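Local coordinates for protease Do-like 2, chloroplastic (PDB 4FLN), which is a chloroplast serine protease that performs the primary cleavage of photodamaged D1 protein in photosystem II, at residues 426-434 with 473-482. Sequence-based numbering, arbitrary orientation.
Sequences EVNIGYEDM and YVAVLEREAS
Y431, at the end of a type II turn (428-431) in the loop between strands 417-422 and 437-442, lays its side chain against strand 474-478, joining two parts of the second PDZ domain. The polar evidence is the bond from Y431 OH to V476 O, 2.5 Å long, in the carbonyl plane and on a lone pair, with a C=O...donor angle of 121°. CG of Y431 stands anti to the carbonyl carbon and beside the backbone N (chi1 -56°), which directs the ring at the strand. A475 CB lies over one face of the ring, 3.9 Å from its centroid and 13° off the normal, a CH-pi contact, while Y473 OH sits at the edge, in plane. A phenylalanine in place of Y431 would probably keep this face contact but leave V476 O without its hydroxyl donor. A Met-aromatic contact follows at M434, whose SD stands obliquely 4.3 Å from the centroid of the Y473 ring; the bend at chi3 brings M434 CE to 3.6 Å from Y473 CE2. Apolar contacts complete the interface: L477 CG approaches Y431 CE2, and V427 CG1 reaches A481 CB at the start of helix 479-493. N264 ND2 of a second subunit donates to V427 O and I429 O, which ties this loop into the hexamer. Within the chain, a methyl also lies against the first of these carbonyl oxygens, L477 CD2 being 3.5 Å from V427 O.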
ATOM      1  N   GLU B 426     -24.361  33.927  14.218  1.00 72.28           N
ATOM      2  CA  GLU B 426     -24.399  34.511  15.552  1.00 74.29           C
ATOM      3  C   GLU B 426     -25.464  33.921  16.489  1.00 71.34           C
ATOM      4  O   GLU B 426     -25.358  34.049  17.708  1.00 77.69           O
ATOM      5  CB  GLU B 426     -24.532  36.030  15.467  1.00 72.86           C
ATOM      6  N   VAL B 427     -26.492  33.289  15.939  1.00 60.38           N
ATOM      7  CA  VAL B 427     -27.525  32.697  16.784  1.00 64.69           C
ATOM      8  C   VAL B 427     -27.086  31.338  17.339  1.00 62.13           C
ATOM      9  O   VAL B 427     -27.491  30.931  18.432  1.00 53.86           O
ATOM     10  CB  VAL B 427     -28.849  32.508  16.025  1.00 72.59           C
ATOM     11  CG1 VAL B 427     -30.018  32.777  16.948  1.00 78.37           C
ATOM     12  CG2 VAL B 427     -28.903  33.420  14.813  1.00 73.55           C
ATOM     13  N   ASN B 428     -26.279  30.635  16.552  1.00 52.13           N
ATOM     14  CA  ASN B 428     -25.828  29.294  16.888  1.00 47.18           C
ATOM     15  C   ASN B 428     -24.443  29.187  17.550  1.00 59.52           C
ATOM     16  O   ASN B 428     -23.903  28.083  17.687  1.00 59.67           O
ATOM     17  CB  ASN B 428     -25.968  28.347  15.691  1.00 52.01           C
ATOM     18  CG  ASN B 428     -25.164  28.786  14.482  1.00 56.43           C
ATOM     19  OD1 ASN B 428     -23.980  29.121  14.588  1.00 57.67           O
ATOM     20  ND2 ASN B 428     -25.804  28.765  13.314  1.00 53.86           N
ATOM     21  N   ILE B 429     -23.851  30.320  17.924  1.00 55.46           N
ATOM     22  CA  ILE B 429     -22.498  30.296  18.481  1.00 56.28           C
ATOM     23  C   ILE B 429     -22.383  29.267  19.600  1.00 60.02           C
ATOM     24  O   ILE B 429     -23.240  29.182  20.483  1.00 64.90           O
ATOM     25  CB  ILE B 429     -22.035  31.679  19.009  1.00 65.60           C
ATOM     26  CG1 ILE B 429     -22.609  31.954  20.399  1.00 65.90           C
ATOM     27  CG2 ILE B 429     -22.401  32.797  18.028  1.00 62.48           C
ATOM     28  CD1 ILE B 429     -22.386  33.374  20.859  1.00 66.15           C
ATOM     29  N   GLY B 430     -21.321  28.474  19.536  1.00 56.95           N
ATOM     30  CA  GLY B 430     -21.104  27.385  20.467  1.00 52.29           C
ATOM     31  C   GLY B 430     -21.631  26.073  19.913  1.00 56.68           C
ATOM     32  O   GLY B 430     -21.168  24.995  20.290  1.00 50.98           O
ATOM     33  N   TYR B 431     -22.588  26.167  18.991  1.00 57.75           N
ATOM     34  CA  TYR B 431     -23.205  24.983  18.412  1.00 52.39           C
ATOM     35  C   TYR B 431     -22.553  24.590  17.094  1.00 55.75           C
ATOM     36  O   TYR B 431     -22.886  23.560  16.509  1.00 53.06           O
ATOM     37  CB  TYR B 431     -24.701  25.204  18.194  1.00 43.31           C
ATOM     38  CG  TYR B 431     -25.451  25.605  19.429  1.00 45.43           C
ATOM     39  CD1 TYR B 431     -25.192  25.009  20.655  1.00 48.51           C
ATOM     40  CD2 TYR B 431     -26.413  26.596  19.372  1.00 46.67           C
ATOM     41  CE1 TYR B 431     -25.895  25.391  21.789  1.00 54.66           C
ATOM     42  CE2 TYR B 431     -27.110  26.980  20.485  1.00 44.46           C
ATOM     43  CZ  TYR B 431     -26.856  26.383  21.688  1.00 52.58           C
ATOM     44  OH  TYR B 431     -27.580  26.797  22.779  1.00 59.26           O
ATOM     45  N   GLU B 432     -21.600  25.388  16.634  1.00 65.81           N
ATOM     46  CA  GLU B 432     -20.925  25.049  15.398  1.00 70.77           C
ATOM     47  C   GLU B 432     -20.136  23.803  15.753  1.00 70.96           C
ATOM     48  O   GLU B 432     -20.162  23.366  16.905  1.00 85.47           O
ATOM     49  CB  GLU B 432     -19.973  26.173  14.984  1.00 69.94           C
ATOM     50  CG  GLU B 432     -20.548  27.574  15.108  1.00 78.48           C
ATOM     51  CD  GLU B 432     -20.057  28.305  16.352  1.00 86.63           C
ATOM     52  OE1 GLU B 432     -19.507  27.636  17.260  1.00 78.70           O
ATOM     53  OE2 GLU B 432     -20.218  29.550  16.413  1.00 85.98           O
ATOM     54  N   ASP B 433     -19.437  23.220  14.793  1.00 53.69           N
ATOM     55  CA  ASP B 433     -18.647  22.021  15.090  1.00 70.22           C
ATOM     56  C   ASP B 433     -19.488  20.857  15.626  1.00 68.25           C
ATOM     57  O   ASP B 433     -18.957  19.952  16.263  1.00 67.62           O
ATOM     58  CB  ASP B 433     -17.546  22.334  16.120  1.00 70.89           C
ATOM     59  CG  ASP B 433     -16.366  23.084  15.519  1.00 85.50           C
ATOM     60  OD1 ASP B 433     -15.613  23.712  16.292  1.00 85.49           O
ATOM     61  OD2 ASP B 433     -16.186  23.045  14.279  1.00 95.95           O
ATOM     62  N   MET B 434     -20.790  20.870  15.364  1.00 66.99           N
ATOM     63  CA  MET B 434     -21.646  19.771  15.784  1.00 66.07           C
ATOM     64  C   MET B 434     -22.052  18.982  14.549  1.00 65.09           C
ATOM     65  O   MET B 434     -22.600  19.536  13.596  1.00 72.56           O
ATOM     66  CB  MET B 434     -22.871  20.284  16.538  1.00 70.44           C
ATOM     67  CG  MET B 434     -23.242  19.438  17.749  1.00 74.98           C
ATOM     68  SD  MET B 434     -24.681  20.053  18.651  1.00 79.39           S
ATOM     69  CE  MET B 434     -24.272  21.779  18.788  1.00 56.25           C
ATOM     70  N   TYR B 473     -26.596  16.255  25.387  1.00 50.42           N
ATOM     71  CA  TYR B 473     -26.287  17.602  24.918  1.00 44.22           C
ATOM     72  C   TYR B 473     -27.579  18.381  24.609  1.00 46.64           C
ATOM     73  O   TYR B 473     -28.529  17.821  24.064  1.00 48.41           O
ATOM     74  CB  TYR B 473     -25.425  17.513  23.661  1.00 29.77           C
ATOM     75  CG  TYR B 473     -24.763  18.811  23.268  1.00 45.85           C
ATOM     76  CD1 TYR B 473     -23.428  19.047  23.564  1.00 55.23           C
ATOM     77  CD2 TYR B 473     -25.468  19.803  22.598  1.00 58.09           C
ATOM     78  CE1 TYR B 473     -22.809  20.232  23.207  1.00 61.99           C
ATOM     79  CE2 TYR B 473     -24.858  20.999  22.234  1.00 66.15           C
ATOM     80  CZ  TYR B 473     -23.524  21.208  22.543  1.00 73.19           C
ATOM     81  OH  TYR B 473     -22.895  22.389  22.190  1.00 77.49           O
ATOM     82  N   VAL B 474     -27.617  19.663  24.974  1.00 46.30           N
ATOM     83  CA  VAL B 474     -28.780  20.519  24.712  1.00 46.47           C
ATOM     84  C   VAL B 474     -28.428  21.811  23.986  1.00 55.22           C
ATOM     85  O   VAL B 474     -27.631  22.607  24.472  1.00 71.48           O
ATOM     86  CB  VAL B 474     -29.525  20.919  26.009  1.00 45.52           C
ATOM     87  CG1 VAL B 474     -28.550  21.107  27.153  1.00 52.09           C
ATOM     88  CG2 VAL B 474     -30.299  22.205  25.788  1.00 46.57           C
ATOM     89  N   ALA B 475     -29.040  22.032  22.831  1.00 54.41           N
ATOM     90  CA  ALA B 475     -28.866  23.291  22.123  1.00 52.88           C
ATOM     91  C   ALA B 475     -30.087  24.158  22.336  1.00 54.12           C
ATOM     92  O   ALA B 475     -31.201  23.761  22.001  1.00 57.09           O
ATOM     93  CB  ALA B 475     -28.663  23.048  20.648  1.00 53.63           C
ATOM     94  N   VAL B 476     -29.884  25.342  22.896  1.00 42.20           N
ATOM     95  CA  VAL B 476     -30.987  26.267  23.049  1.00 51.73           C
ATOM     96  C   VAL B 476     -30.797  27.421  22.095  1.00 56.42           C
ATOM     97  O   VAL B 476     -29.690  27.940  21.953  1.00 47.27           O
ATOM     98  CB  VAL B 476     -31.123  26.792  24.493  1.00 51.26           C
ATOM     99  CG1 VAL B 476     -31.918  28.083  24.509  1.00 49.67           C
ATOM    100  CG2 VAL B 476     -31.790  25.749  25.374  1.00 45.26           C
ATOM    101  N   LEU B 477     -31.883  27.807  21.434  1.00 58.47           N
ATOM    102  CA  LEU B 477     -31.860  28.932  20.515  1.00 57.72           C
ATOM    103  C   LEU B 477     -33.067  29.811  20.741  1.00 62.86           C
ATOM    104  O   LEU B 477     -34.106  29.333  21.191  1.00 67.73           O
ATOM    105  CB  LEU B 477     -31.840  28.441  19.075  1.00 58.90           C
ATOM    106  CG  LEU B 477     -30.533  27.733  18.743  1.00 60.54           C
ATOM    107  CD1 LEU B 477     -30.791  26.281  18.394  1.00 61.79           C
ATOM    108  CD2 LEU B 477     -29.837  28.456  17.616  1.00 64.33           C
ATOM    109  N   GLU B 478     -32.923  31.096  20.432  1.00 66.55           N
ATOM    110  CA  GLU B 478     -34.027  32.042  20.577  1.00 74.51           C
ATOM    111  C   GLU B 478     -34.877  32.130  19.300  1.00 68.56           C
ATOM    112  O   GLU B 478     -34.361  32.429  18.219  1.00 56.10           O
ATOM    113  CB  GLU B 478     -33.492  33.419  20.958  1.00 81.28           C
ATOM    114  CG  GLU B 478     -34.413  34.186  21.873  1.00 95.52           C
ATOM    115  CD  GLU B 478     -34.155  35.678  21.845  1.00107.58           C
ATOM    116  OE1 GLU B 478     -35.145  36.443  21.797  1.00112.66           O
ATOM    117  OE2 GLU B 478     -32.970  36.082  21.873  1.00105.13           O
ATOM    118  N   ARG B 479     -36.179  31.877  19.431  1.00 69.80           N
ATOM    119  CA  ARG B 479     -37.071  31.819  18.268  1.00 72.62           C
ATOM    120  C   ARG B 479     -36.979  33.025  17.337  1.00 75.15           C
ATOM    121  O   ARG B 479     -36.733  32.869  16.141  1.00 71.69           O
ATOM    122  CB  ARG B 479     -38.529  31.620  18.693  1.00 70.27           C
ATOM    123  CG  ARG B 479     -38.987  30.173  18.649  1.00 76.19           C
ATOM    124  CD  ARG B 479     -40.498  30.040  18.732  1.00 70.18           C
ATOM    125  NE  ARG B 479     -41.158  30.832  17.707  1.00 73.20           N
ATOM    126  CZ  ARG B 479     -41.857  31.930  17.956  1.00 73.81           C
ATOM    127  NH1 ARG B 479     -42.000  32.360  19.199  1.00 70.02           N
ATOM    128  NH2 ARG B 479     -42.427  32.593  16.964  1.00 75.82           N
ATOM    129  N   GLU B 480     -37.175  34.221  17.885  1.00 76.91           N
ATOM    130  CA  GLU B 480     -37.310  35.411  17.051  1.00 79.38           C
ATOM    131  C   GLU B 480     -36.028  35.716  16.280  1.00 77.86           C
ATOM    132  O   GLU B 480     -36.074  36.071  15.099  1.00 85.98           O
ATOM    133  CB  GLU B 480     -37.763  36.618  17.884  1.00 82.06           C
ATOM    134  N   ALA B 481     -34.890  35.566  16.945  1.00 65.31           N
ATOM    135  CA  ALA B 481     -33.599  35.804  16.306  1.00 69.48           C
ATOM    136  C   ALA B 481     -33.305  34.763  15.228  1.00 76.82           C
ATOM    137  O   ALA B 481     -32.686  35.074  14.211  1.00 85.88           O
ATOM    138  CB  ALA B 481     -32.482  35.828  17.347  1.00 63.52           C
ATOM    139  N   SER B 482     -33.738  33.525  15.456  1.00 70.56           N
ATOM    140  CA  SER B 482     -33.555  32.463  14.473  1.00 70.86           C
ATOM    141  C   SER B 482     -34.242  32.813  13.165  1.00 75.58           C
ATOM    142  O   SER B 482     -33.702  32.588  12.084  1.00 85.25           O
ATOM    143  CB  SER B 482     -34.099  31.133  14.995  1.00 69.88           C
ATOM    144  OG  SER B 482     -33.226  30.568  15.952  1.00 77.88           O
TER